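Local coordinates for protein putative glutathionylspermidine synthase (PDB 3N6X) that probably acts as an ATP-dependent ligase of the circularly permuted ATP-grasp type, perhaps joining glutathione to spermidine, though its substrates are not established, at residues 342-347 against 404-409; 319-324 against 348-353; 252-257 against 293-298. One frame throughout, in Å; residues are numbered along the deposited sequence. Where two conformers were deposited one is given.

Contact 1: residues 342-347 against 404-409; sequences SNVPTY and IAQPTL
Tyr-347 meets Ala-405 as an antiparallel hydrogen-bonded pair. Tyr-347 N donates to Ala-405 O at 2.8 Å, straight and in the carbonyl plane. Ala-405 N returns a bond to Tyr-347 O at 2.9 Å. The two CB atoms lie on the same face of the sheet, where helix 352-360 covers them and Tyr-357 stacks on the tyrosine ring. That ring turns an edge, through CD2, to Ala-405 O.

Farther on, Val-344 CG1, anti to the backbone N (chi1 176°), rests on Gln-406 CD at 3.8 Å, the side chains crossing at about a right angle. Its CG2 meets Leu-409 CD1 tip to tip at 3.9 Å.

Gln-406 lies alongside Thr-346. Its NE2 donates to Thr-346 OG1 at 3.2 Å, within the amide plane, while OE1 takes a bond from Lys-368. Thr-346 OG1 in turn donates to Val-344 O at 2.6 Å. Thr-346 CG2 packs on Ile-404 CD1 at 4.0 Å. An alanine here lacks OG1 and CG2, and would probably leave Gln-406 NE2 without this acceptor and a gap beside Ile-404 CD1.

This is a short edge strand, 347-348, antiparallel to strand 403-407 in a four-stranded sheet backed by helix 352-360, consistent with an ATP-grasp subdomain.

Contact 2: residues 319-324 against 348-353; sequences DDKDTY and QLSKAD
This is a polar, largely water-mediated surface contact, in which Lys-321 and Asp-322 face Gln-348, Ser-350 and Lys-351. It joins the loop after helix 316-319 to the turn that leads into helix 352-360.

The closest direct approach is that of Asp-322 OD1, which sits 3.3 Å from Gln-348 CG. The two side chains pass one another running opposite ways, with carboxylate and amide planes nearly perpendicular (86°). The same OD1 is met from above the carboxylate plane by Lys-321 NZ, in a salt bridge of 3.1 Å. The bent chain of Lys-321 also brings NZ to 3.4 Å from Ser-350 OG.

On the other segment, Lys-351 runs out extended beyond CG. Its NZ donates to Gln-348 OE1 at 2.8 Å. Lys-351 NZ stays 4.4 Å from Asp-322 OD1, too far for a salt bridge, so the attraction there is probably only long-range.

Three waters link the sides. One accepts from Lys-321 NZ and, at a long 3.3 Å, from Ser-350 N. A second accepts from Lys-351 NZ and donates to Asp-322 O at 2.7 Å. The third joins Asp-322 OD2 to Ser-350 OG.

Each side is a compact turn. Asp-320 OD2 accepts from Asp-322 N in an Asx turn. Gln-348 to Lys-351 form a type I beta turn, which ends at the N-cap of the helix and makes a strand-turn-helix connection.

Contact 3: residues 252-257 against 293-298; sequences LFVRNN and LGVPGL
Val-254 and Leu-252 pack on Val-295 and the type II beta turn that runs from Val-295 to Leu-298. The turn leads into helix 298-303, with Gly-297 at the N-cap position. The strand 252-254 is half of a beta hairpin with strand 259-261.

The packed part is apolar. Val-295 points its two methyls at the strand. CG2 lies 4.0 Å from Leu-252 CB, the side chains crossing obliquely, and CG1 lies 4.1 Å from Val-254 CG2. Val-254 also covers the turn itself. Its CG2, anti to the carbonyl carbon, comes to 3.8 Å from Leu-298 N, and its CB to 3.5 Å from Pro-296 O. Gly-297 suits this place on two counts. Its phi of 87° favours glycine, and a CB would lie only about 3.3 Å from Val-254 CG1. Val-301 of the helix and Val-259 of the hairpin also touch Val-254.

The other side is looser. Pro-296 is exposed, and its ring stays well off the strand. Phe-253 points away from the turn, and its side chain touches Arg-262 and Pro-267. Here the backbones are joined through a single water, which accepts from Val-254 N at 2.8 Å and donates to Pro-296 O at 2.7 Å.

Overall arrangement
Contact 3 comes first along the chain and closes before the others open. Contacts 1 and 2 interleave: 319-324, 342-347, 348-353 and 404-409 follow in that order. Their centres are 11 Å apart. Tyr-324 connects them directly, its O accepting from Asn-343 ND2 at 2.8 Å, while its OH lies 2.9 Å from Val-344 N. Strand 347-348 is split between them, and helix 352-360 begins in contact 2 and covers contact 1. Contact 3 lays the turn before helix 298-303 against strand 252-254 of a separate mixed sheet. Its centre is 42 Å from that of contact 1 and 35 Å from that of contact 2. Contacts 1 and 2 thus form one continuous region; contact 3 touches neither.

Contact 1: residues 342-347 against 404-409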
loop_
_atom_site.group_PDB
_atom_site.type_symbol
_atom_site.label_atom_id
_atom_site.label_comp_id
_atom_site.label_asym_id
_atom_site.label_seq_id
_atom_site.Cartn_x
_atom_site.Cartn_y
_atom_site.Cartn_z
ATOM N N SER A 342 -9.417 -12.764 2.276
ATOM C CA SER A 342 -10.548 -12.653 1.360
ATOM C C SER A 342 -10.576 -11.356 0.626
ATOM O O SER A 342 -10.299 -10.306 1.204
ATOM C CB SER A 342 -11.871 -12.832 2.101
ATOM O OG SER A 342 -12.110 -14.196 2.397
ATOM N N ASN A 343 -11.028 -11.414 -0.629
ATOM C CA ASN A 343 -11.339 -10.252 -1.432
ATOM C C ASN A 343 -12.669 -9.684 -0.921
ATOM O O ASN A 343 -13.407 -10.365 -0.198
ATOM C CB ASN A 343 -11.513 -10.665 -2.896
ATOM C CG ASN A 343 -10.363 -10.308 -3.802
ATOM O OD1 ASN A 343 -9.205 -10.194 -3.384
ATOM N ND2 ASN A 343 -10.654 -10.169 -5.082
ATOM N N VAL A 344 -12.985 -8.469 -1.312
ATOM C CA VAL A 344 -14.268 -7.857 -0.994
ATOM C C VAL A 344 -15.109 -7.946 -2.285
ATOM O O VAL A 344 -14.575 -7.630 -3.347
ATOM C CB VAL A 344 -14.072 -6.373 -0.533
ATOM C CG1 VAL A 344 -15.412 -5.676 -0.295
ATOM C CG2 VAL A 344 -13.204 -6.301 0.711
ATOM N N PRO A 345 -16.399 -8.401 -2.249
ATOM C CA PRO A 345 -17.203 -8.391 -3.491
ATOM C C PRO A 345 -17.212 -6.980 -4.076
ATOM O O PRO A 345 -17.425 -6.007 -3.338
ATOM C CB PRO A 345 -18.592 -8.842 -3.023
ATOM C CG PRO A 345 -18.343 -9.563 -1.735
ATOM C CD PRO A 345 -17.204 -8.846 -1.094
ATOM N N THR A 346 -16.775 -6.850 -5.329
ATOM C CA THR A 346 -16.610 -5.534 -5.935
ATOM C C THR A 346 -17.330 -5.442 -7.244
ATOM O O THR A 346 -17.180 -6.313 -8.100
ATOM C CB THR A 346 -15.117 -5.173 -6.060
ATOM O OG1 THR A 346 -14.484 -5.430 -4.819
ATOM C CG2 THR A 346 -14.894 -3.708 -6.439
ATOM N N TYR A 347 -18.119 -4.381 -7.407
ATOM C CA TYR A 347 -18.874 -4.127 -8.628
ATOM C C TYR A 347 -18.119 -3.142 -9.480
ATOM O O TYR A 347 -17.651 -2.141 -8.961
ATOM C CB TYR A 347 -20.264 -3.557 -8.279
ATOM C CG TYR A 347 -21.101 -4.489 -7.431
ATOM C CD1 TYR A 347 -21.885 -5.481 -8.016
ATOM C CD2 TYR A 347 -21.123 -4.374 -6.042
ATOM C CE1 TYR A 347 -22.689 -6.317 -7.244
ATOM C CE2 TYR A 347 -21.911 -5.216 -5.259
ATOM C CZ TYR A 347 -22.674 -6.204 -5.864
ATOM O OH TYR A 347 -23.404 -7.086 -5.099
ATOM N N ILE A 404 -16.424 2.103 -8.867
ATOM C CA ILE A 404 -16.530 0.747 -8.367
ATOM C C ILE A 404 -17.391 0.838 -7.138
ATOM O O ILE A 404 -17.524 1.926 -6.570
ATOM C CB ILE A 404 -15.153 0.056 -8.072
ATOM C CG1 ILE A 404 -14.310 0.839 -7.055
ATOM C CG2 ILE A 404 -14.378 -0.252 -9.343
ATOM C CD1 ILE A 404 -14.226 0.161 -5.719
ATOM N N ALA A 405 -18.010 -0.263 -6.737
ATOM C CA ALA A 405 -18.837 -0.267 -5.531
ATOM C C ALA A 405 -18.631 -1.542 -4.754
ATOM O O ALA A 405 -18.340 -2.576 -5.340
ATOM C CB ALA A 405 -20.314 -0.089 -5.885
ATOM N N GLN A 406 -18.731 -1.462 -3.432
ATOM C CA GLN A 406 -18.567 -2.616 -2.560
ATOM C C GLN A 406 -19.655 -2.584 -1.498
ATOM O O GLN A 406 -20.161 -1.505 -1.178
ATOM C CB GLN A 406 -17.178 -2.581 -1.888
ATOM C CG GLN A 406 -16.006 -2.860 -2.840
ATOM C CD GLN A 406 -14.672 -2.486 -2.243
ATOM O OE1 GLN A 406 -14.575 -1.627 -1.360
ATOM N NE2 GLN A 406 -13.602 -3.076 -2.762
ATOM N N PRO A 407 -20.024 -3.736 -0.901
ATOM C CA PRO A 407 -20.980 -3.687 0.213
ATOM C C PRO A 407 -20.373 -2.931 1.400
ATOM O O PRO A 407 -19.150 -2.922 1.547
ATOM C CB PRO A 407 -21.210 -5.161 0.543
ATOM C CG PRO A 407 -19.974 -5.851 0.082
ATOM C CD PRO A 407 -19.515 -5.106 -1.124
ATOM N N THR A 408 -21.208 -2.238 2.201
ATOM C CA THR A 408 -20.715 -1.499 3.376
ATOM C C THR A 408 -20.281 -2.500 4.442
ATOM O O THR A 408 -21.102 -3.280 4.932
ATOM C CB THR A 408 -21.760 -0.467 3.873
ATOM O OG1 THR A 408 -22.119 0.390 2.783
ATOM C CG2 THR A 408 -21.238 0.382 5.042
ATOM N N LEU A 409 -18.968 -2.555 4.707
ATOM C CA LEU A 409 -18.380 -3.530 5.624
ATOM C C LEU A 409 -18.370 -3.023 7.052
ATOM O O LEU A 409 -18.194 -1.819 7.278
ATOM C CB LEU A 409 -16.939 -3.874 5.189
ATOM C CG LEU A 409 -16.762 -4.573 3.839
ATOM C CD1 LEU A 409 -15.319 -4.508 3.390
ATOM C CD2 LEU A 409 -17.222 -6.019 3.899
#

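Contact 2: residues 319-324 against 348-353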
loop_
_atom_site.group_PDB
_atom_site.type_symbol
_atom_site.label_atom_id
_atom_site.label_comp_id
_atom_site.label_asym_id
_atom_site.label_seq_id
_atom_site.Cartn_x
_atom_site.Cartn_y
_atom_site.Cartn_z
ATOM N N ASP A 319 -2.863 -4.984 -10.582
ATOM C CA ASP A 319 -3.569 -4.250 -9.538
ATOM C C ASP A 319 -4.666 -3.328 -10.072
ATOM O O ASP A 319 -5.277 -2.598 -9.296
ATOM C CB ASP A 319 -2.599 -3.510 -8.602
ATOM C CG ASP A 319 -1.849 -2.368 -9.252
ATOM O OD1 ASP A 319 -1.947 -2.222 -10.489
ATOM O OD2 ASP A 319 -1.129 -1.649 -8.531
ATOM N N ASP A 320 -4.954 -3.405 -11.389
ATOM C CA ASP A 320 -6.079 -2.697 -12.003
ATOM C C ASP A 320 -7.414 -3.203 -11.402
ATOM O O ASP A 320 -7.551 -4.392 -11.112
ATOM C CB ASP A 320 -6.094 -2.907 -13.525
ATOM C CG ASP A 320 -7.177 -2.101 -14.215
ATOM O OD1 ASP A 320 -6.957 -0.894 -14.454
ATOM O OD2 ASP A 320 -8.277 -2.655 -14.436
ATOM N N LYS A 321 -8.382 -2.298 -11.234
ATOM C CA LYS A 321 -9.696 -2.599 -10.654
ATOM C C LYS A 321 -10.408 -3.794 -11.329
ATOM O O LYS A 321 -11.076 -4.566 -10.638
ATOM C CB LYS A 321 -10.585 -1.328 -10.606
ATOM C CG LYS A 321 -11.646 -1.210 -11.717
ATOM C CD LYS A 321 -11.158 -0.425 -12.930
ATOM C CE LYS A 321 -12.289 0.315 -13.623
ATOM N NZ LYS A 321 -13.267 -0.604 -14.268
ATOM N N ASP A 322 -10.188 -3.995 -12.653
ATOM C CA ASP A 322 -10.798 -5.112 -13.379
ATOM C C ASP A 322 -10.092 -6.453 -13.170
ATOM O O ASP A 322 -10.678 -7.503 -13.459
ATOM C CB ASP A 322 -10.934 -4.796 -14.872
ATOM C CG ASP A 322 -11.961 -3.720 -15.187
ATOM O OD1 ASP A 322 -12.988 -3.637 -14.457
ATOM O OD2 ASP A 322 -11.761 -2.985 -16.169
ATOM N N THR A 323 -8.837 -6.435 -12.693
ATOM C CA THR A 323 -8.093 -7.686 -12.469
ATOM C C THR A 323 -8.258 -8.162 -11.032
ATOM O O THR A 323 -8.208 -9.359 -10.776
ATOM C CB THR A 323 -6.626 -7.519 -12.867
ATOM O OG1 THR A 323 -6.568 -6.959 -14.172
ATOM C CG2 THR A 323 -5.871 -8.823 -12.860
ATOM N N TYR A 324 -8.473 -7.214 -10.103
ATOM C CA TYR A 324 -8.635 -7.449 -8.668
ATOM C C TYR A 324 -9.555 -8.636 -8.358
ATOM O O TYR A 324 -9.272 -9.423 -7.446
ATOM C CB TYR A 324 -9.157 -6.156 -7.981
ATOM C CG TYR A 324 -9.614 -6.358 -6.550
ATOM C CD1 TYR A 324 -8.696 -6.402 -5.500
ATOM C CD2 TYR A 324 -10.965 -6.503 -6.243
ATOM C CE1 TYR A 324 -9.114 -6.578 -4.180
ATOM C CE2 TYR A 324 -11.394 -6.700 -4.929
ATOM C CZ TYR A 324 -10.468 -6.724 -3.900
ATOM O OH TYR A 324 -10.895 -6.933 -2.613
ATOM N N GLN A 348 -17.959 -3.429 -10.777
ATOM C CA GLN A 348 -17.300 -2.486 -11.697
ATOM C C GLN A 348 -18.385 -1.793 -12.517
ATOM O O GLN A 348 -19.007 -2.424 -13.370
ATOM C CB GLN A 348 -16.282 -3.199 -12.614
ATOM C CG GLN A 348 -15.037 -3.743 -11.880
ATOM C CD GLN A 348 -15.349 -5.030 -11.143
ATOM O OE1 GLN A 348 -15.911 -5.979 -11.709
ATOM N NE2 GLN A 348 -15.083 -5.053 -9.840
ATOM N N LEU A 349 -18.656 -0.506 -12.212
ATOM C CA LEU A 349 -19.737 0.264 -12.858
ATOM C C LEU A 349 -19.529 0.485 -14.349
ATOM O O LEU A 349 -20.454 0.890 -15.038
ATOM C CB LEU A 349 -20.035 1.578 -12.103
ATOM C CG LEU A 349 -20.851 1.418 -10.806
ATOM C CD1 LEU A 349 -20.019 0.808 -9.685
ATOM C CD2 LEU A 349 -21.393 2.713 -10.357
ATOM N N SER A 350 -18.357 0.080 -14.870
ATOM C CA SER A 350 -18.080 0.047 -16.306
ATOM C C SER A 350 -18.869 -1.111 -16.964
ATOM O O SER A 350 -18.956 -1.172 -18.189
ATOM C CB SER A 350 -16.588 -0.154 -16.550
ATOM O OG SER A 350 -16.128 -1.368 -15.978
ATOM N N LYS A 351 -19.412 -2.044 -16.137
ATOM C CA LYS A 351 -20.176 -3.205 -16.608
ATOM C C LYS A 351 -21.644 -2.949 -16.391
ATOM O O LYS A 351 -22.039 -2.543 -15.299
ATOM C CB LYS A 351 -19.730 -4.487 -15.866
ATOM C CG LYS A 351 -18.266 -4.849 -16.117
ATOM C CD LYS A 351 -17.759 -5.898 -15.127
ATOM C CE LYS A 351 -16.251 -6.040 -15.172
ATOM N NZ LYS A 351 -15.763 -7.079 -14.229
ATOM N N ALA A 352 -22.457 -3.148 -17.445
ATOM C CA ALA A 352 -23.896 -2.869 -17.442
ATOM C C ALA A 352 -24.658 -3.590 -16.324
ATOM O O ALA A 352 -25.476 -2.965 -15.641
ATOM C CB ALA A 352 -24.490 -3.203 -18.798
ATOM N N ASP A 353 -24.347 -4.879 -16.089
ATOM C CA ASP A 353 -24.983 -5.661 -15.021
ATOM C C ASP A 353 -24.666 -5.082 -13.653
ATOM O O ASP A 353 -25.544 -5.021 -12.791
ATOM C CB ASP A 353 -24.541 -7.138 -15.084
ATOM C CG ASP A 353 -24.996 -7.892 -16.330
ATOM O OD1 ASP A 353 -25.733 -7.298 -17.151
ATOM O OD2 ASP A 353 -24.628 -9.075 -16.471
HETATM O O HOH W 1 -15.592 0.774 -13.275
HETATM O O HOH W 2 -13.056 -7.725 -14.725
HETATM O O HOH W 3 -14.617 -3.399 -17.528
#

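Contact 3: residues 252-257 against 293-298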
loop_
_atom_site.group_PDB
_atom_site.type_symbol
_atom_site.label_atom_id
_atom_site.label_comp_id
_atom_site.label_asym_id
_atom_site.label_seq_id
_atom_site.Cartn_x
_atom_site.Cartn_y
_atom_site.Cartn_z
ATOM N N LEU A 252 21.061 10.166 -15.705
ATOM C CA LEU A 252 21.378 8.865 -16.281
ATOM C C LEU A 252 21.356 8.939 -17.793
ATOM O O LEU A 252 20.725 9.828 -18.366
ATOM C CB LEU A 252 20.340 7.799 -15.817
ATOM C CG LEU A 252 20.116 7.650 -14.310
ATOM C CD1 LEU A 252 19.002 6.633 -14.023
ATOM C CD2 LEU A 252 21.401 7.265 -13.595
ATOM N N PHE A 253 22.016 7.995 -18.443
ATOM C CA PHE A 253 21.995 7.903 -19.890
ATOM C C PHE A 253 22.256 6.481 -20.293
ATOM O O PHE A 253 22.844 5.718 -19.526
ATOM C CB PHE A 253 22.995 8.902 -20.570
ATOM C CG PHE A 253 24.462 8.640 -20.304
ATOM C CD1 PHE A 253 25.197 7.800 -21.135
ATOM C CD2 PHE A 253 25.112 9.244 -19.225
ATOM C CE1 PHE A 253 26.539 7.524 -20.864
ATOM C CE2 PHE A 253 26.461 8.979 -18.963
ATOM C CZ PHE A 253 27.167 8.126 -19.785
ATOM N N VAL A 254 21.827 6.119 -21.497
ATOM C CA VAL A 254 21.957 4.775 -22.023
ATOM C C VAL A 254 23.000 4.728 -23.150
ATOM O O VAL A 254 23.026 5.618 -23.999
ATOM C CB VAL A 254 20.554 4.300 -22.539
ATOM C CG1 VAL A 254 20.678 3.191 -23.584
ATOM C CG2 VAL A 254 19.658 3.872 -21.386
ATOM N N ARG A 255 23.803 3.646 -23.191
ATOM C CA ARG A 255 24.656 3.286 -24.331
ATOM C C ARG A 255 25.125 1.845 -24.279
ATOM O O ARG A 255 25.415 1.324 -23.204
ATOM C CB ARG A 255 25.816 4.273 -24.590
ATOM C CG ARG A 255 26.904 4.249 -23.570
ATOM C CD ARG A 255 28.159 4.896 -24.108
ATOM N NE ARG A 255 28.901 5.533 -23.033
ATOM C CZ ARG A 255 29.718 4.885 -22.219
ATOM N NH1 ARG A 255 29.958 3.594 -22.401
ATOM N NH2 ARG A 255 30.338 5.531 -21.238
ATOM N N ASN A 256 25.172 1.200 -25.451
ATOM C CA ASN A 256 25.572 -0.195 -25.634
ATOM C C ASN A 256 25.011 -1.154 -24.577
ATOM O O ASN A 256 25.744 -1.899 -23.908
ATOM C CB ASN A 256 27.073 -0.317 -25.841
ATOM C CG ASN A 256 27.534 0.397 -27.090
ATOM O OD1 ASN A 256 26.813 0.492 -28.098
ATOM N ND2 ASN A 256 28.725 0.934 -27.044
ATOM N N ASN A 257 23.664 -1.156 -24.469
ATOM C CA ASN A 257 22.910 -2.027 -23.564
ATOM C C ASN A 257 23.292 -1.868 -22.095
ATOM O O ASN A 257 23.378 -2.852 -21.351
ATOM C CB ASN A 257 22.978 -3.490 -24.012
ATOM C CG ASN A 257 21.825 -4.312 -23.504
ATOM O OD1 ASN A 257 20.719 -3.807 -23.315
ATOM N ND2 ASN A 257 22.071 -5.592 -23.240
ATOM N N LEU A 293 10.980 13.092 -17.417
ATOM C CA LEU A 293 11.281 12.385 -16.171
ATOM C C LEU A 293 12.134 11.167 -16.397
ATOM O O LEU A 293 12.777 10.687 -15.465
ATOM C CB LEU A 293 9.975 11.959 -15.466
ATOM C CG LEU A 293 8.953 13.041 -15.177
ATOM C CD1 LEU A 293 7.801 12.474 -14.407
ATOM C CD2 LEU A 293 9.588 14.225 -14.425
ATOM N N GLY A 294 12.100 10.641 -17.611
ATOM C CA GLY A 294 12.729 9.370 -17.923
ATOM C C GLY A 294 14.106 9.418 -18.528
ATOM O O GLY A 294 14.813 10.429 -18.447
ATOM N N VAL A 295 14.514 8.275 -19.083
ATOM C CA VAL A 295 15.830 8.036 -19.628
ATOM C C VAL A 295 15.646 7.432 -21.018
ATOM O O VAL A 295 15.182 6.292 -21.131
ATOM C CB VAL A 295 16.640 7.068 -18.685
ATOM C CG1 VAL A 295 18.090 6.905 -19.155
ATOM C CG2 VAL A 295 16.591 7.534 -17.221
ATOM N N PRO A 296 16.004 8.160 -22.103
ATOM C CA PRO A 296 15.818 7.590 -23.454
ATOM C C PRO A 296 16.556 6.264 -23.665
ATOM O O PRO A 296 17.748 6.163 -23.381
ATOM C CB PRO A 296 16.334 8.700 -24.379
ATOM C CG PRO A 296 16.185 9.965 -23.567
ATOM C CD PRO A 296 16.507 9.553 -22.165
ATOM N N GLY A 297 15.821 5.254 -24.132
ATOM C CA GLY A 297 16.362 3.923 -24.410
ATOM C C GLY A 297 16.381 2.974 -23.226
ATOM O O GLY A 297 16.777 1.816 -23.373
ATOM N N LEU A 298 15.935 3.443 -22.046
ATOM C CA LEU A 298 15.920 2.640 -20.817
ATOM C C LEU A 298 15.165 1.313 -20.981
ATOM O O LEU A 298 15.668 0.267 -20.554
ATOM C CB LEU A 298 15.333 3.454 -19.650
ATOM C CG LEU A 298 15.249 2.747 -18.291
ATOM C CD1 LEU A 298 16.619 2.295 -17.820
ATOM C CD2 LEU A 298 14.593 3.644 -17.253
HETATM O O HOH W 4 19.810 7.705 -22.607
#